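Local coordinates for fimbrial structural subunit (Actinomyces naeslundii, PDB 3QDH), which serves as the shaft subunit of Actinomyces type 2 fimbriae and mediates adhesion to streptococci and host cells during oral biofilm development, at residues V154-D160 / G225-S231. Numbering follows the deposited sequence.
Sequences VTSRWGD and GLFISDS
Gly225 lays its carbonyl carbon against the edge of the Trp158 indole, while its CA makes a CH···O contact with the oxygen of Gly159. Leu226 and Gly159 then exchange two backbone hydrogen bonds, N of Leu226 to O of Gly159 at 2.6 Å and N of Gly159 to O of Leu226 at 2.9 Å.

Phe227 shows how an antiparallel non-hydrogen-bonded pair lets aromatic side chains meet. Its CB stands over the six-membered ring of Trp158, 4.0 Å from the ring centre, in a CH-pi contact. The phenyl ring, swung out by a chi1 of 173° that places CG anti to N, turns its edge to the five-membered ring of Trp158, a T-shaped pair with planes at 72°. Ser156 OG touches the same phenyl edge, 3.9 Å from Phe227 CE1, and accepts a bent hydrogen bond from Trp158 NE1, which would limit the indole's rotation. Strand 154-165 pairs with both 118-131 and 220-230, consistent with a junction between the adhesin-type and SpaA-like (CnaB-type) modules; Ile24 packs on Ser156 and Trp158.

Ile228 and Ser229 both face Arg157, a classic beta bulge: Ile228 N donates to Arg157 O, and Arg157 N donates to Ser229 O at 2.8 Å, almost straight along the carbonyl. Ile228 CD1 comes to 3.6 Å from Gly159 N, where glycine has no side chain to stand in its way. Ser229 OG, also bonded to Ala243 O, is linked through a water to Arg157 NH1. Asp230 sets its CB against Thr155 O, while its carboxylate turns away to a salt bridge with Arg237. At Ser231 the hydroxyl replaces a backbone acceptor, receiving Thr155 N at 2.9 Å as Ser231 N donates to Thr155 O.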
ATOM      1  N   VAL A 154      -0.399  -1.626 -11.254  1.00 16.82           N
ATOM      2  CA  VAL A 154      -1.238  -2.237 -10.220  1.00 16.58           C
ATOM      3  C   VAL A 154      -2.136  -1.153  -9.643  1.00 16.85           C
ATOM      4  O   VAL A 154      -1.819   0.026  -9.748  1.00 16.48           O
ATOM      5  CB  VAL A 154      -0.433  -2.894  -9.073  1.00 16.21           C
ATOM      6  CG1 VAL A 154       0.463  -4.034  -9.595  1.00 16.71           C
ATOM      7  CG2 VAL A 154       0.372  -1.836  -8.279  1.00 15.38           C
ATOM      8  N   THR A 155      -3.247  -1.566  -9.044  1.00 17.28           N
ATOM      9  CA  THR A 155      -4.202  -0.636  -8.450  1.00 18.14           C
ATOM     10  C   THR A 155      -4.680  -1.122  -7.089  1.00 18.60           C
ATOM     11  O   THR A 155      -5.054  -2.294  -6.916  1.00 19.06           O
ATOM     12  CB  THR A 155      -5.419  -0.381  -9.390  1.00 18.18           C
ATOM     13  OG1 THR A 155      -4.949   0.084 -10.655  1.00 17.61           O
ATOM     14  CG2 THR A 155      -6.368   0.667  -8.789  1.00 18.21           C
ATOM     15  N   SER A 156      -4.634  -0.210  -6.123  1.00 19.60           N
ATOM     16  CA  SER A 156      -5.187  -0.420  -4.796  1.00 20.15           C
ATOM     17  C   SER A 156      -6.375   0.539  -4.647  1.00 20.79           C
ATOM     18  O   SER A 156      -6.240   1.744  -4.869  1.00 20.49           O
ATOM     19  CB  SER A 156      -4.120  -0.134  -3.737  1.00 20.24           C
ATOM     20  OG  SER A 156      -4.602  -0.397  -2.435  1.00 20.86           O
ATOM     21  N   ARG A 157      -7.530  -0.012  -4.280  1.00 21.68           N
ATOM     22  CA  ARG A 157      -8.769   0.759  -4.216  1.00 22.57           C
ATOM     23  C   ARG A 157      -9.176   1.091  -2.790  1.00 22.61           C
ATOM     24  O   ARG A 157      -9.111   0.238  -1.900  1.00 22.43           O
ATOM     25  CB  ARG A 157      -9.902   0.031  -4.935  1.00 23.08           C
ATOM     26  CG  ARG A 157      -9.636  -0.149  -6.418  1.00 24.99           C
ATOM     27  CD  ARG A 157     -10.921  -0.310  -7.207  1.00 29.33           C
ATOM     28  NE  ARG A 157     -10.815   0.307  -8.533  1.00 31.95           N
ATOM     29  CZ  ARG A 157     -10.139  -0.215  -9.555  1.00 32.47           C
ATOM     30  NH1 ARG A 157      -9.503  -1.375  -9.417  1.00 32.96           N
ATOM     31  NH2 ARG A 157     -10.100   0.426 -10.717  1.00 32.52           N
ATOM     32  N   TRP A 158      -9.584   2.343  -2.595  1.00 22.83           N
ATOM     33  CA  TRP A 158      -9.866   2.885  -1.270  1.00 23.39           C
ATOM     34  C   TRP A 158     -11.129   3.746  -1.282  1.00 23.98           C
ATOM     35  O   TRP A 158     -11.448   4.391  -2.283  1.00 23.69           O
ATOM     36  CB  TRP A 158      -8.668   3.705  -0.769  1.00 23.12           C
ATOM     37  CG  TRP A 158      -7.467   2.848  -0.480  1.00 23.22           C
ATOM     38  CD1 TRP A 158      -6.668   2.214  -1.399  1.00 23.62           C
ATOM     39  CD2 TRP A 158      -6.930   2.521   0.806  1.00 23.25           C
ATOM     40  NE1 TRP A 158      -5.676   1.515  -0.763  1.00 22.57           N
ATOM     41  CE2 TRP A 158      -5.807   1.686   0.590  1.00 22.91           C
ATOM     42  CE3 TRP A 158      -7.281   2.855   2.121  1.00 24.00           C
ATOM     43  CZ2 TRP A 158      -5.040   1.176   1.639  1.00 23.60           C
ATOM     44  CZ3 TRP A 158      -6.519   2.345   3.162  1.00 24.35           C
ATOM     45  CH2 TRP A 158      -5.409   1.515   2.915  1.00 24.06           C
ATOM     46  N   GLY A 159     -11.845   3.739  -0.164  1.00 24.90           N
ATOM     47  CA  GLY A 159     -13.037   4.563  -0.016  1.00 26.25           C
ATOM     48  C   GLY A 159     -13.079   5.227   1.344  1.00 27.43           C
ATOM     49  O   GLY A 159     -12.312   4.881   2.248  1.00 27.42           O
ATOM     50  N   ASP A 160     -13.983   6.184   1.496  1.00 28.37           N
ATOM     51  CA  ASP A 160     -14.074   6.928   2.744  1.00 29.59           C
ATOM     52  C   ASP A 160     -15.386   6.634   3.469  1.00 29.87           C
ATOM     53  O   ASP A 160     -16.275   5.975   2.927  1.00 29.92           O
ATOM     54  CB  ASP A 160     -13.881   8.430   2.500  1.00 29.83           C
ATOM     55  CG  ASP A 160     -14.864   9.001   1.498  1.00 31.45           C
ATOM     56  OD1 ASP A 160     -15.882   8.347   1.197  1.00 33.29           O
ATOM     57  OD2 ASP A 160     -14.612  10.123   1.009  1.00 34.26           O
ATOM     58  N   GLY A 225     -10.050   7.211   4.536  1.00 29.47           N
ATOM     59  CA  GLY A 225      -9.668   6.064   3.725  1.00 28.19           C
ATOM     60  C   GLY A 225      -9.796   4.732   4.419  1.00 27.27           C
ATOM     61  O   GLY A 225      -9.262   4.541   5.510  1.00 26.89           O
ATOM     62  N   LEU A 226     -10.519   3.820   3.774  1.00 26.61           N
ATOM     63  CA  LEU A 226     -10.544   2.407   4.147  1.00 26.01           C
ATOM     64  C   LEU A 226     -10.298   1.565   2.897  1.00 25.36           C
ATOM     65  O   LEU A 226     -10.795   1.893   1.820  1.00 25.09           O
ATOM     66  CB  LEU A 226     -11.891   2.025   4.788  1.00 25.94           C
ATOM     67  CG  LEU A 226     -12.173   2.514   6.222  1.00 25.78           C
ATOM     68  CD1 LEU A 226     -13.659   2.385   6.549  1.00 25.46           C
ATOM     69  CD2 LEU A 226     -11.349   1.772   7.261  1.00 24.82           C
ATOM     70  N   PHE A 227      -9.536   0.484   3.049  1.00 24.71           N
ATOM     71  CA  PHE A 227      -9.197  -0.406   1.927  1.00 24.11           C
ATOM     72  C   PHE A 227     -10.433  -1.121   1.370  1.00 23.95           C
ATOM     73  O   PHE A 227     -11.294  -1.564   2.126  1.00 23.82           O
ATOM     74  CB  PHE A 227      -8.136  -1.417   2.375  1.00 24.26           C
ATOM     75  CG  PHE A 227      -7.825  -2.475   1.356  1.00 24.07           C
ATOM     76  CD1 PHE A 227      -7.087  -2.168   0.207  1.00 23.08           C
ATOM     77  CD2 PHE A 227      -8.256  -3.786   1.549  1.00 23.54           C
ATOM     78  CE1 PHE A 227      -6.791  -3.148  -0.723  1.00 22.56           C
ATOM     79  CE2 PHE A 227      -7.963  -4.775   0.620  1.00 23.02           C
ATOM     80  CZ  PHE A 227      -7.232  -4.454  -0.519  1.00 23.26           C
ATOM     81  N   ILE A 228     -10.522  -1.216   0.045  1.00 23.55           N
ATOM     82  CA  ILE A 228     -11.642  -1.907  -0.593  1.00 23.13           C
ATOM     83  C   ILE A 228     -11.203  -3.214  -1.247  1.00 23.05           C
ATOM     84  O   ILE A 228     -11.739  -4.280  -0.929  1.00 23.04           O
ATOM     85  CB  ILE A 228     -12.368  -0.994  -1.606  1.00 23.03           C
ATOM     86  CG1 ILE A 228     -13.129   0.099  -0.849  1.00 23.05           C
ATOM     87  CG2 ILE A 228     -13.346  -1.793  -2.482  1.00 23.65           C
ATOM     88  CD1 ILE A 228     -13.711   1.154  -1.736  1.00 21.97           C
ATOM     89  N   SER A 229     -10.219  -3.116  -2.147  1.00 22.75           N
ATOM     90  CA  SER A 229      -9.736  -4.256  -2.930  1.00 21.88           C
ATOM     91  C   SER A 229      -8.486  -3.847  -3.708  1.00 21.58           C
ATOM     92  O   SER A 229      -8.189  -2.658  -3.841  1.00 21.24           O
ATOM     93  CB  SER A 229     -10.797  -4.702  -3.930  1.00 22.13           C
ATOM     94  OG  SER A 229     -10.900  -3.762  -4.986  1.00 21.80           O
ATOM     95  N   ASP A 230      -7.756  -4.837  -4.219  1.00 21.22           N
ATOM     96  CA  ASP A 230      -6.638  -4.545  -5.120  1.00 20.72           C
ATOM     97  C   ASP A 230      -6.669  -5.399  -6.389  1.00 20.10           C
ATOM     98  O   ASP A 230      -7.481  -6.319  -6.510  1.00 19.50           O
ATOM     99  CB  ASP A 230      -5.280  -4.600  -4.388  1.00 20.79           C
ATOM    100  CG  ASP A 230      -4.940  -5.987  -3.868  1.00 21.93           C
ATOM    101  OD1 ASP A 230      -5.021  -6.964  -4.641  1.00 23.23           O
ATOM    102  OD2 ASP A 230      -4.565  -6.105  -2.680  1.00 23.76           O
ATOM    103  N   SER A 231      -5.780  -5.081  -7.328  1.00 19.85           N
ATOM    104  CA  SER A 231      -5.802  -5.671  -8.661  1.00 19.58           C
ATOM    105  C   SER A 231      -5.063  -7.017  -8.743  1.00 20.15           C
ATOM    106  O   SER A 231      -4.982  -7.611  -9.817  1.00 19.43           O
ATOM    107  CB  SER A 231      -5.230  -4.681  -9.684  1.00 19.30           C
ATOM    108  OG  SER A 231      -3.877  -4.353  -9.383  1.00 17.90           O
TER
HETATM  109  O   HOH W   1      -9.302  -3.632  -7.390  1.00 43.65           O